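Local coordinates for putative marr-family transcriptional repressor (Streptomyces coelicolor, PDB 3ZPL), which binds duplex DNA through winged helix motifs as a MarR family transcriptional regulator, recognising its target sequence, at a contact of chain A with DNA. Coordinates in Å, arbitrary orientation; residue numbers count along the deposited sequence, not the author numbering.

Contact 1 and contact 2 lie on one DNA-binding face of chain A, with the centres of their C-alpha atoms about 9 Å apart. Contact 1 joins the wing, which enters the minor groove, to the start of helix 75-82 and the tip of Arg86. Contact 2 is the recognition helix 86-98 in the major groove. The two share Arg86 and follow chain B in order, DA3 to DA5 and then DT6 to DG8. One subunit therefore reads both grooves over a short run of base pairs. The assembly holds two protein copies, so the second repeats both contacts.

Contact 1: a contact of chain A with DNA. Residues 74, 76, 86, 110-114. With nucleotides of chain B; nucleotides of chain C.
Arg112 has CG anti to the backbone N (chi1 -165°) and bends at chi2 and chi3, which turns its guanidinium into the minor groove. Arg86 starts with CG anti to its carbonyl carbon, runs straight through chi2 (-179°) and bends at chi3 to reach the major groove. The site is the wing of the winged helix, with support from the start of helix 75-82.

Arg112 NE donates to N3 of DA3 of chain B at 2.9 Å, on the sugar edge of the base and close to the guanidinium plane. DT22 O4' of chain C lies over the centre of one face of this group. DG4 O4' of chain B lies over the rim of the other. Asp110 meets it edge to edge. Both Asp110 oxygens turn their syn lone pairs to Arg112 NH1, with Asp110 OD2 2.7 Å from Arg112 NH1. This salt bridge probably fixes the rotation of the guanidinium and may offset its charge. Beside it, Lys111 N donates to OP1 of DT22 at 3.1 Å.

The phosphate of DA5 of chain B is held from two sides. OP2 of DA5 accepts from the backbone N of Thr76 at 3.0 Å. Thr76 OG1, the hydroxyl, donates to the same OP2 of DA5 at 2.9 Å. OP1 faces the backbone N of Gln114, which donates almost straight (170° at H). Arg74 adds a long salt bridge to OP1, and Gly113 CA lies over one rim of its guanidinium. In the major groove, Arg86 NH1 makes a weak hydrogen bond to N7 of DA5 at 3.0 Å, with C8 of that base at the edge of the guanidinium.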
loop_
_atom_site.group_PDB
_atom_site.type_symbol
_atom_site.label_atom_id
_atom_site.label_comp_id
_atom_site.label_asym_id
_atom_site.label_seq_id
_atom_site.Cartn_x
_atom_site.Cartn_y
_atom_site.Cartn_z
ATOM N N ARG A 74 -11.178 -16.127 14.956
ATOM C CA ARG A 74 -9.920 -16.447 15.635
ATOM C C ARG A 74 -8.784 -15.676 15.014
ATOM O O ARG A 74 -8.808 -15.400 13.826
ATOM C CB ARG A 74 -9.647 -17.951 15.613
ATOM C CG ARG A 74 -10.449 -18.628 16.712
ATOM C CD ARG A 74 -10.332 -20.133 16.638
ATOM N NE ARG A 74 -8.958 -20.587 16.779
ATOM C CZ ARG A 74 -8.547 -21.578 17.565
ATOM N NH1 ARG A 74 -9.403 -22.281 18.338
ATOM N NH2 ARG A 74 -7.248 -21.879 17.577
ATOM N N THR A 76 -5.624 -16.051 13.845
ATOM C CA THR A 76 -4.948 -16.393 12.598
ATOM C C THR A 76 -5.909 -16.213 11.443
ATOM O O THR A 76 -5.501 -15.732 10.372
ATOM C CB THR A 76 -4.376 -17.815 12.589
ATOM O OG1 THR A 76 -3.461 -17.953 13.675
ATOM C CG2 THR A 76 -3.631 -18.105 11.286
ATOM N N ARG A 86 0.400 -12.280 12.121
ATOM C CA ARG A 86 -0.168 -12.480 13.456
ATOM C C ARG A 86 0.344 -11.456 14.463
ATOM O O ARG A 86 -0.370 -11.060 15.386
ATOM C CB ARG A 86 0.202 -13.866 13.971
ATOM C CG ARG A 86 -0.329 -15.024 13.142
ATOM C CD ARG A 86 0.090 -16.357 13.779
ATOM N NE ARG A 86 1.059 -17.058 12.938
ATOM C CZ ARG A 86 1.998 -17.885 13.393
ATOM N NH1 ARG A 86 2.141 -18.138 14.702
ATOM N NH2 ARG A 86 2.817 -18.469 12.524
ATOM N N ASP A 110 -9.803 -25.506 22.524
ATOM C CA ASP A 110 -8.361 -25.380 22.380
ATOM C C ASP A 110 -7.876 -24.195 23.217
ATOM O O ASP A 110 -7.995 -23.046 22.794
ATOM C CB ASP A 110 -8.033 -25.180 20.904
ATOM C CG ASP A 110 -6.569 -25.407 20.592
ATOM O OD1 ASP A 110 -5.727 -25.194 21.499
ATOM O OD2 ASP A 110 -6.254 -25.778 19.432
ATOM N N LYS A 111 -7.336 -24.471 24.408
ATOM C CA LYS A 111 -6.990 -23.413 25.381
ATOM C C LYS A 111 -5.792 -22.570 24.905
ATOM O O LYS A 111 -5.116 -21.907 25.691
ATOM C CB LYS A 111 -6.715 -24.037 26.763
ATOM C CG LYS A 111 -7.902 -24.783 27.375
ATOM C CD LYS A 111 -7.501 -25.580 28.621
ATOM N N ARG A 112 -5.596 -22.564 23.593
ATOM C CA ARG A 112 -4.443 -22.001 22.929
ATOM C C ARG A 112 -4.907 -20.860 22.026
ATOM O O ARG A 112 -4.229 -19.844 21.868
ATOM C CB ARG A 112 -3.862 -23.115 22.069
ATOM C CG ARG A 112 -2.455 -22.932 21.533
ATOM C CD ARG A 112 -1.716 -24.264 21.583
ATOM N NE ARG A 112 -1.400 -24.922 20.305
ATOM C CZ ARG A 112 -2.262 -25.551 19.498
ATOM N NH1 ARG A 112 -3.561 -25.567 19.751
ATOM N NH2 ARG A 112 -1.810 -26.149 18.398
ATOM N N GLY A 113 -6.061 -21.074 21.401
ATOM C CA GLY A 113 -6.663 -20.112 20.519
ATOM C C GLY A 113 -7.259 -18.928 21.243
ATOM O O GLY A 113 -7.576 -18.987 22.432
ATOM N N GLN A 114 -7.419 -17.842 20.499
ATOM C CA GLN A 114 -8.057 -16.653 21.010
ATOM C C GLN A 114 -9.021 -16.110 19.969
ATOM O O GLN A 114 -8.744 -16.150 18.760
ATOM C CB GLN A 114 -6.976 -15.653 21.343
ATOM C CG GLN A 114 -7.351 -14.624 22.385
ATOM C CD GLN A 114 -6.623 -14.732 23.697
ATOM O OE1 GLN A 114 -7.215 -14.824 24.771
ATOM N NE2 GLN A 114 -5.318 -14.619 23.611
ATOM P P DA B 3 3.326 -26.314 12.585
ATOM O OP1 DA B 3 2.576 -26.729 11.370
ATOM O OP2 DA B 3 4.288 -25.174 12.531
ATOM O "O5'" DA B 3 2.280 -26.011 13.747
ATOM C "C5'" DA B 3 1.121 -26.839 13.937
ATOM C "C4'" DA B 3 0.147 -26.129 14.847
ATOM O "O4'" DA B 3 0.778 -25.889 16.130
ATOM C "C3'" DA B 3 -0.297 -24.756 14.343
ATOM O "O3'" DA B 3 -1.678 -24.531 14.671
ATOM C "C2'" DA B 3 0.632 -23.803 15.073
ATOM C "C1'" DA B 3 0.818 -24.499 16.407
ATOM N N9 DA B 3 2.075 -24.213 17.092
ATOM C C8 DA B 3 3.331 -24.063 16.559
ATOM N N7 DA B 3 4.260 -23.820 17.455
ATOM C C5 DA B 3 3.567 -23.809 18.658
ATOM C C6 DA B 3 3.979 -23.609 19.989
ATOM N N6 DA B 3 5.240 -23.357 20.348
ATOM N N1 DA B 3 3.036 -23.668 20.952
ATOM C C2 DA B 3 1.771 -23.916 20.597
ATOM N N3 DA B 3 1.263 -24.133 19.385
ATOM C C4 DA B 3 2.224 -24.066 18.450
ATOM P P DG B 4 -2.423 -23.236 14.109
ATOM O OP1 DG B 4 -3.802 -23.627 13.698
ATOM O OP2 DG B 4 -1.509 -22.557 13.141
ATOM O "O5'" DG B 4 -2.535 -22.320 15.404
ATOM C "C5'" DG B 4 -3.368 -22.708 16.501
ATOM C "C4'" DG B 4 -3.306 -21.629 17.554
ATOM O "O4'" DG B 4 -1.990 -21.626 18.143
ATOM C "C3'" DG B 4 -3.553 -20.216 17.023
ATOM O "O3'" DG B 4 -4.639 -19.676 17.775
ATOM C "C2'" DG B 4 -2.219 -19.508 17.190
ATOM C "C1'" DG B 4 -1.530 -20.304 18.290
ATOM N N9 DG B 4 -0.071 -20.334 18.208
ATOM C C8 DG B 4 0.683 -20.546 17.081
ATOM N N7 DG B 4 1.966 -20.537 17.314
ATOM C C5 DG B 4 2.068 -20.310 18.679
ATOM C C6 DG B 4 3.213 -20.191 19.507
ATOM O O6 DG B 4 4.407 -20.267 19.189
ATOM N N1 DG B 4 2.863 -19.973 20.835
ATOM C C2 DG B 4 1.578 -19.881 21.306
ATOM N N2 DG B 4 1.449 -19.653 22.616
ATOM N N3 DG B 4 0.499 -19.996 20.545
ATOM C C4 DG B 4 0.818 -20.213 19.251
ATOM P P DA B 5 -5.216 -18.243 17.448
ATOM O OP1 DA B 5 -6.491 -18.100 18.187
ATOM O OP2 DA B 5 -5.185 -18.070 15.974
ATOM O "O5'" DA B 5 -4.156 -17.301 18.168
ATOM C "C5'" DA B 5 -4.002 -17.411 19.584
ATOM C "C4'" DA B 5 -2.772 -16.672 20.055
ATOM O "O4'" DA B 5 -1.570 -17.225 19.490
ATOM C "C3'" DA B 5 -2.685 -15.181 19.728
ATOM O "O3'" DA B 5 -3.276 -14.408 20.775
ATOM C "C2'" DA B 5 -1.183 -14.944 19.574
ATOM C "C1'" DA B 5 -0.574 -16.311 19.876
ATOM N N9 DA B 5 0.659 -16.637 19.167
ATOM C C8 DA B 5 0.830 -16.949 17.842
ATOM N N7 DA B 5 2.080 -17.145 17.503
ATOM C C5 DA B 5 2.780 -16.951 18.685
ATOM C C6 DA B 5 4.152 -16.995 18.990
ATOM N N6 DA B 5 5.099 -17.283 18.096
ATOM N N1 DA B 5 4.523 -16.738 20.264
ATOM C C2 DA B 5 3.573 -16.439 21.158
ATOM N N3 DA B 5 2.252 -16.359 20.990
ATOM C C4 DA B 5 1.918 -16.631 19.716
ATOM P P DT C 21 -1.363 -23.285 29.328
ATOM O OP1 DT C 21 -2.657 -22.849 29.941
ATOM O OP2 DT C 21 -0.368 -24.044 30.140
ATOM O "O5'" DT C 21 -1.707 -24.118 28.017
ATOM C "C5'" DT C 21 -2.481 -23.534 26.964
ATOM C "C4'" DT C 21 -2.375 -24.380 25.716
ATOM O "O4'" DT C 21 -1.009 -24.428 25.251
ATOM C "C3'" DT C 21 -2.813 -25.836 25.899
ATOM O "O3'" DT C 21 -3.934 -26.074 25.039
ATOM C "C2'" DT C 21 -1.565 -26.653 25.582
ATOM C "C1'" DT C 21 -0.766 -25.712 24.708
ATOM N N1 DT C 21 0.705 -25.917 24.653
ATOM C C2 DT C 21 1.277 -26.194 23.429
ATOM O O2 DT C 21 0.628 -26.337 22.405
ATOM N N3 DT C 21 2.645 -26.325 23.452
ATOM C C4 DT C 21 3.478 -26.195 24.547
ATOM O O4 DT C 21 4.694 -26.330 24.411
ATOM C C5 DT C 21 2.811 -25.882 25.795
ATOM C C7 DT C 21 3.632 -25.718 27.035
ATOM C C6 DT C 21 1.478 -25.740 25.780
ATOM P P DT C 22 -4.691 -27.470 25.086
ATOM O OP1 DT C 22 -6.077 -27.258 24.614
ATOM O OP2 DT C 22 -4.450 -28.065 26.424
ATOM O "O5'" DT C 22 -3.960 -28.306 23.946
ATOM C "C5'" DT C 22 -4.474 -28.283 22.596
ATOM C "C4'" DT C 22 -3.441 -28.795 21.620
ATOM O "O4'" DT C 22 -2.122 -28.462 22.092
ATOM C "C3'" DT C 22 -3.435 -30.313 21.443
ATOM O "O3'" DT C 22 -4.198 -30.675 20.290
ATOM C "C2'" DT C 22 -1.964 -30.672 21.283
ATOM C "C1'" DT C 22 -1.206 -29.373 21.512
ATOM N N1 DT C 22 -0.028 -29.465 22.399
ATOM C C2 DT C 22 1.206 -29.586 21.802
ATOM O O2 DT C 22 1.356 -29.675 20.594
ATOM N N3 DT C 22 2.261 -29.636 22.676
ATOM C C4 DT C 22 2.209 -29.558 24.054
ATOM O O4 DT C 22 3.248 -29.586 24.706
ATOM C C5 DT C 22 0.884 -29.412 24.613
ATOM C C7 DT C 22 0.727 -29.323 26.099
ATOM C C6 DT C 22 -0.154 -29.363 23.767
#

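Contact 2: a contact of chain A with DNA. Residues 75, 86-87, 90-91, 104. With nucleotides of chain B; nucleotides of chain C.
Helix 86-98, the recognition helix of the winged helix motif, lies in the major groove with its first turns against the bases. Ser87, Ser90 and His91 point from it towards DT6, DT7 and DG8 of chain B and their partner strand, chain C.

His91 reads the guanine. CG is anti to the carbonyl carbon (chi1 -74°), and the ring reaches the base with its NE2 tip. His91 NE2 donates to O6 of DG8 at 2.8 Å, almost straight (172° at H) and in the ring plane. N7 of DG8 also lies in that plane, at the ring edge near CE1. The methyl C7 of DT7 sits over one face of the imidazole of His91, 3.9 Å from its centroid, in a CH-pi contact towards the rim. CD2 of His91 also packs near the methyl C7 of DT14 of chain C. His91 thus touches bases of three successive base pairs.

Ser87 OG lies between two neighbouring pairs. Ser87 OG accepts from the amino group N4 of DC15 of chain C at 2.9 Å. The Ser87 hydroxyl can donate to O4 of DT7, 2.6 Å from Ser87 OG. That O4 and DG8 O6 also keep their Watson-Crick bonds.

Ser90 grips the backbone instead. Ser90 OG is anti to the carbonyl carbon and lies 2.7 Å from OP2 of DT6, to which it can donate. Ser90 OG can instead donate to Arg86 O at 3.0 Å, from above the carbonyl plane, one turn back along the helix. Its one hydrogen, which is not seen, must choose or be shared between them. The methyl of DT6 rests near Arg86 CB and Ser87 CA.

Arg104 comes from strand 102-106 to the same phosphate. Arg104 NH2 forms a salt bridge with OP1 of DT6 at 2.9 Å, but the N-H does not point at the oxygen. In the fold, the recognition helix lies in the major groove, and strand 102-106 of the wing flanks it at the DNA backbone.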
loop_
_atom_site.group_PDB
_atom_site.type_symbol
_atom_site.label_atom_id
_atom_site.label_comp_id
_atom_site.label_asym_id
_atom_site.label_seq_id
_atom_site.Cartn_x
_atom_site.Cartn_y
_atom_site.Cartn_z
ATOM N N MET A 75 -7.777 -15.369 15.823
ATOM C CA MET A 75 -6.685 -14.490 15.406
ATOM C C MET A 75 -6.093 -14.820 14.033
ATOM O O MET A 75 -6.052 -13.959 13.150
ATOM C CB MET A 75 -5.568 -14.514 16.441
ATOM C CG MET A 75 -5.995 -14.121 17.851
ATOM S SD MET A 75 -7.026 -12.626 17.923
ATOM C CE MET A 75 -5.769 -11.375 17.735
ATOM N N ARG A 86 0.400 -12.280 12.121
ATOM C CA ARG A 86 -0.168 -12.480 13.456
ATOM C C ARG A 86 0.344 -11.456 14.463
ATOM O O ARG A 86 -0.370 -11.060 15.386
ATOM C CB ARG A 86 0.202 -13.866 13.971
ATOM C CG ARG A 86 -0.329 -15.024 13.142
ATOM C CD ARG A 86 0.090 -16.357 13.779
ATOM N NE ARG A 86 1.059 -17.058 12.938
ATOM C CZ ARG A 86 1.998 -17.885 13.393
ATOM N NH1 ARG A 86 2.141 -18.138 14.702
ATOM N NH2 ARG A 86 2.817 -18.469 12.524
ATOM N N SER A 87 1.585 -11.027 14.254
ATOM C CA SER A 87 2.286 -10.116 15.150
ATOM C C SER A 87 1.645 -8.771 15.059
ATOM O O SER A 87 1.206 -8.192 16.065
ATOM C CB SER A 87 3.721 -9.990 14.698
ATOM O OG SER A 87 4.569 -10.266 15.768
ATOM N N SER A 90 -1.807 -8.953 16.606
ATOM C CA SER A 90 -1.842 -8.904 18.062
ATOM C C SER A 90 -1.712 -7.476 18.515
ATOM O O SER A 90 -2.529 -6.987 19.291
ATOM C CB SER A 90 -0.724 -9.715 18.686
ATOM O OG SER A 90 -0.839 -11.066 18.309
ATOM N N HIS A 91 -0.714 -6.780 17.994
ATOM C CA HIS A 91 -0.521 -5.380 18.353
ATOM C C HIS A 91 -1.775 -4.556 18.008
ATOM O O HIS A 91 -2.225 -3.769 18.829
ATOM C CB HIS A 91 0.718 -4.782 17.663
ATOM C CG HIS A 91 2.017 -5.244 18.251
ATOM N ND1 HIS A 91 2.284 -5.181 19.604
ATOM C CD2 HIS A 91 3.121 -5.763 17.672
ATOM C CE1 HIS A 91 3.500 -5.640 19.830
ATOM N NE2 HIS A 91 4.028 -6.002 18.673
ATOM N N ARG A 104 -11.467 -9.849 23.622
ATOM C CA ARG A 104 -10.952 -11.183 23.369
ATOM C C ARG A 104 -11.585 -12.226 24.275
ATOM O O ARG A 104 -11.907 -11.946 25.422
ATOM C CB ARG A 104 -9.445 -11.208 23.602
ATOM C CG ARG A 104 -8.621 -10.529 22.509
ATOM C CD ARG A 104 -7.459 -9.725 23.113
ATOM N NE ARG A 104 -6.233 -9.814 22.331
ATOM C CZ ARG A 104 -5.077 -9.260 22.684
ATOM N NH1 ARG A 104 -4.987 -8.561 23.813
ATOM N NH2 ARG A 104 -4.006 -9.388 21.893
ATOM P P DT B 6 -3.116 -12.793 20.803
ATOM O OP1 DT B 6 -4.220 -12.227 21.618
ATOM O OP2 DT B 6 -2.933 -12.310 19.417
ATOM O "O5'" DT B 6 -1.744 -12.594 21.585
ATOM C "C5'" DT B 6 -1.574 -13.130 22.896
ATOM C "C4'" DT B 6 -0.177 -12.836 23.389
ATOM O "O4'" DT B 6 0.812 -13.438 22.524
ATOM C "C3'" DT B 6 0.165 -11.347 23.464
ATOM O "O3'" DT B 6 0.456 -11.055 24.833
ATOM C "C2'" DT B 6 1.334 -11.180 22.507
ATOM C "C1'" DT B 6 1.924 -12.578 22.431
ATOM N N1 DT B 6 2.627 -12.894 21.171
ATOM C C2 DT B 6 3.992 -13.081 21.190
ATOM O O2 DT B 6 4.661 -13.016 22.209
ATOM N N3 DT B 6 4.548 -13.362 19.965
ATOM C C4 DT B 6 3.888 -13.461 18.753
ATOM O O4 DT B 6 4.522 -13.700 17.731
ATOM C C5 DT B 6 2.462 -13.236 18.807
ATOM C C7 DT B 6 1.664 -13.321 17.544
ATOM C C6 DT B 6 1.912 -12.972 19.997
ATOM P P DT B 7 0.883 -9.601 25.261
ATOM O OP1 DT B 7 0.593 -9.472 26.723
ATOM O OP2 DT B 7 0.297 -8.653 24.276
ATOM O "O5'" DT B 7 2.461 -9.627 25.043
ATOM C "C5'" DT B 7 3.329 -10.393 25.903
ATOM C "C4'" DT B 7 4.770 -10.047 25.603
ATOM O "O4'" DT B 7 5.114 -10.522 24.290
ATOM C "C3'" DT B 7 5.077 -8.549 25.614
ATOM O "O3'" DT B 7 5.928 -8.277 26.728
ATOM C "C2'" DT B 7 5.704 -8.259 24.256
ATOM C "C1'" DT B 7 6.008 -9.625 23.668
ATOM N N1 DT B 7 5.784 -9.740 22.215
ATOM C C2 DT B 7 6.809 -10.187 21.409
ATOM O O2 DT B 7 7.921 -10.453 21.829
ATOM N N3 DT B 7 6.485 -10.297 20.081
ATOM C C4 DT B 7 5.260 -10.037 19.495
ATOM O O4 DT B 7 5.113 -10.195 18.289
ATOM C C5 DT B 7 4.220 -9.609 20.406
ATOM C C7 DT B 7 2.861 -9.304 19.863
ATOM C C6 DT B 7 4.529 -9.490 21.703
ATOM P P DG B 8 6.213 -6.776 27.152
ATOM O OP1 DG B 8 6.486 -6.758 28.619
ATOM O OP2 DG B 8 5.145 -5.905 26.570
ATOM O "O5'" DG B 8 7.566 -6.449 26.372
ATOM C "C5'" DG B 8 8.647 -7.406 26.347
ATOM C "C4'" DG B 8 9.816 -6.855 25.567
ATOM O "O4'" DG B 8 9.656 -7.175 24.165
ATOM C "C3'" DG B 8 10.005 -5.339 25.639
ATOM O "O3'" DG B 8 11.408 -5.103 25.775
ATOM C "C2'" DG B 8 9.365 -4.846 24.353
ATOM C "C1'" DG B 8 9.624 -5.990 23.386
ATOM N N9 DG B 8 8.615 -6.170 22.347
ATOM C C8 DG B 8 7.279 -5.861 22.411
ATOM N N7 DG B 8 6.631 -6.166 21.321
ATOM C C5 DG B 8 7.597 -6.718 20.490
ATOM C C6 DG B 8 7.497 -7.212 19.163
ATOM O O6 DG B 8 6.497 -7.275 18.438
ATOM N N1 DG B 8 8.723 -7.662 18.692
ATOM C C2 DG B 8 9.898 -7.635 19.397
ATOM N N2 DG B 8 10.978 -8.120 18.766
ATOM N N3 DG B 8 10.007 -7.172 20.633
ATOM C C4 DG B 8 8.827 -6.728 21.111
ATOM P P DT C 14 4.644 -5.150 8.578
ATOM O OP1 DT C 14 4.607 -5.350 7.106
ATOM O OP2 DT C 14 3.695 -5.915 9.443
ATOM O "O5'" DT C 14 6.107 -5.476 9.118
ATOM C "C5'" DT C 14 7.220 -4.665 8.705
ATOM C "C4'" DT C 14 8.485 -5.147 9.370
ATOM O "O4'" DT C 14 8.454 -4.799 10.769
ATOM C "C3'" DT C 14 8.710 -6.660 9.306
ATOM O "O3'" DT C 14 10.030 -6.891 8.810
ATOM C "C2'" DT C 14 8.517 -7.139 10.736
ATOM C "C1'" DT C 14 8.845 -5.914 11.561
ATOM N N1 DT C 14 8.142 -5.793 12.848
ATOM C C2 DT C 14 8.877 -5.468 13.963
ATOM O O2 DT C 14 10.090 -5.337 13.946
ATOM N N3 DT C 14 8.138 -5.314 15.109
ATOM C C4 DT C 14 6.763 -5.378 15.231
ATOM O O4 DT C 14 6.232 -5.161 16.317
ATOM C C5 DT C 14 6.051 -5.695 14.015
ATOM C C7 DT C 14 4.557 -5.794 14.050
ATOM C C6 DT C 14 6.767 -5.871 12.897
ATOM P P DC C 15 10.454 -8.343 8.317
ATOM O OP1 DC C 15 11.306 -8.182 7.109
ATOM O OP2 DC C 15 9.237 -9.203 8.248
ATOM O "O5'" DC C 15 11.287 -8.886 9.558
ATOM C "C5'" DC C 15 12.392 -8.127 10.071
ATOM C "C4'" DC C 15 12.788 -8.671 11.420
ATOM O "O4'" DC C 15 11.824 -8.243 12.396
ATOM C "C3'" DC C 15 12.821 -10.195 11.499
ATOM O "O3'" DC C 15 14.168 -10.644 11.663
ATOM C "C2'" DC C 15 11.958 -10.535 12.700
ATOM C "C1'" DC C 15 11.752 -9.212 13.404
ATOM N N1 DC C 15 10.448 -9.076 14.053
ATOM C C2 DC C 15 10.400 -8.668 15.385
ATOM O O2 DC C 15 11.470 -8.472 15.990
ATOM N N3 DC C 15 9.194 -8.539 15.993
ATOM C C4 DC C 15 8.072 -8.785 15.308
ATOM N N4 DC C 15 6.903 -8.639 15.938
ATOM C C5 DC C 15 8.098 -9.194 13.945
ATOM C C6 DC C 15 9.295 -9.325 13.363
ATOM P P DA C 16 14.475 -12.208 11.731
ATOM O OP1 DA C 16 15.756 -12.471 11.027
ATOM O OP2 DA C 16 13.238 -12.936 11.336
ATOM O "O5'" DA C 16 14.715 -12.442 13.290
ATOM C "C5'" DA C 16 15.577 -11.589 14.057
ATOM C "C4'" DA C 16 15.313 -11.848 15.518
ATOM O "O4'" DA C 16 13.955 -11.457 15.793
ATOM C "C3'" DA C 16 15.420 -13.324 15.916
ATOM O "O3'" DA C 16 16.224 -13.438 17.092
ATOM C "C2'" DA C 16 13.975 -13.754 16.111
ATOM C "C1'" DA C 16 13.326 -12.456 16.550
ATOM N N9 DA C 16 11.890 -12.352 16.316
ATOM C C8 DA C 16 11.175 -12.696 15.195
ATOM N N7 DA C 16 9.886 -12.500 15.311
ATOM C C5 DA C 16 9.741 -11.998 16.594
ATOM C C6 DA C 16 8.617 -11.571 17.317
ATOM N N6 DA C 16 7.374 -11.617 16.837
ATOM N N1 DA C 16 8.811 -11.126 18.579
ATOM C C2 DA C 16 10.058 -11.103 19.067
ATOM N N3 DA C 16 11.198 -11.468 18.478
ATOM C C4 DA C 16 10.966 -11.903 17.226
#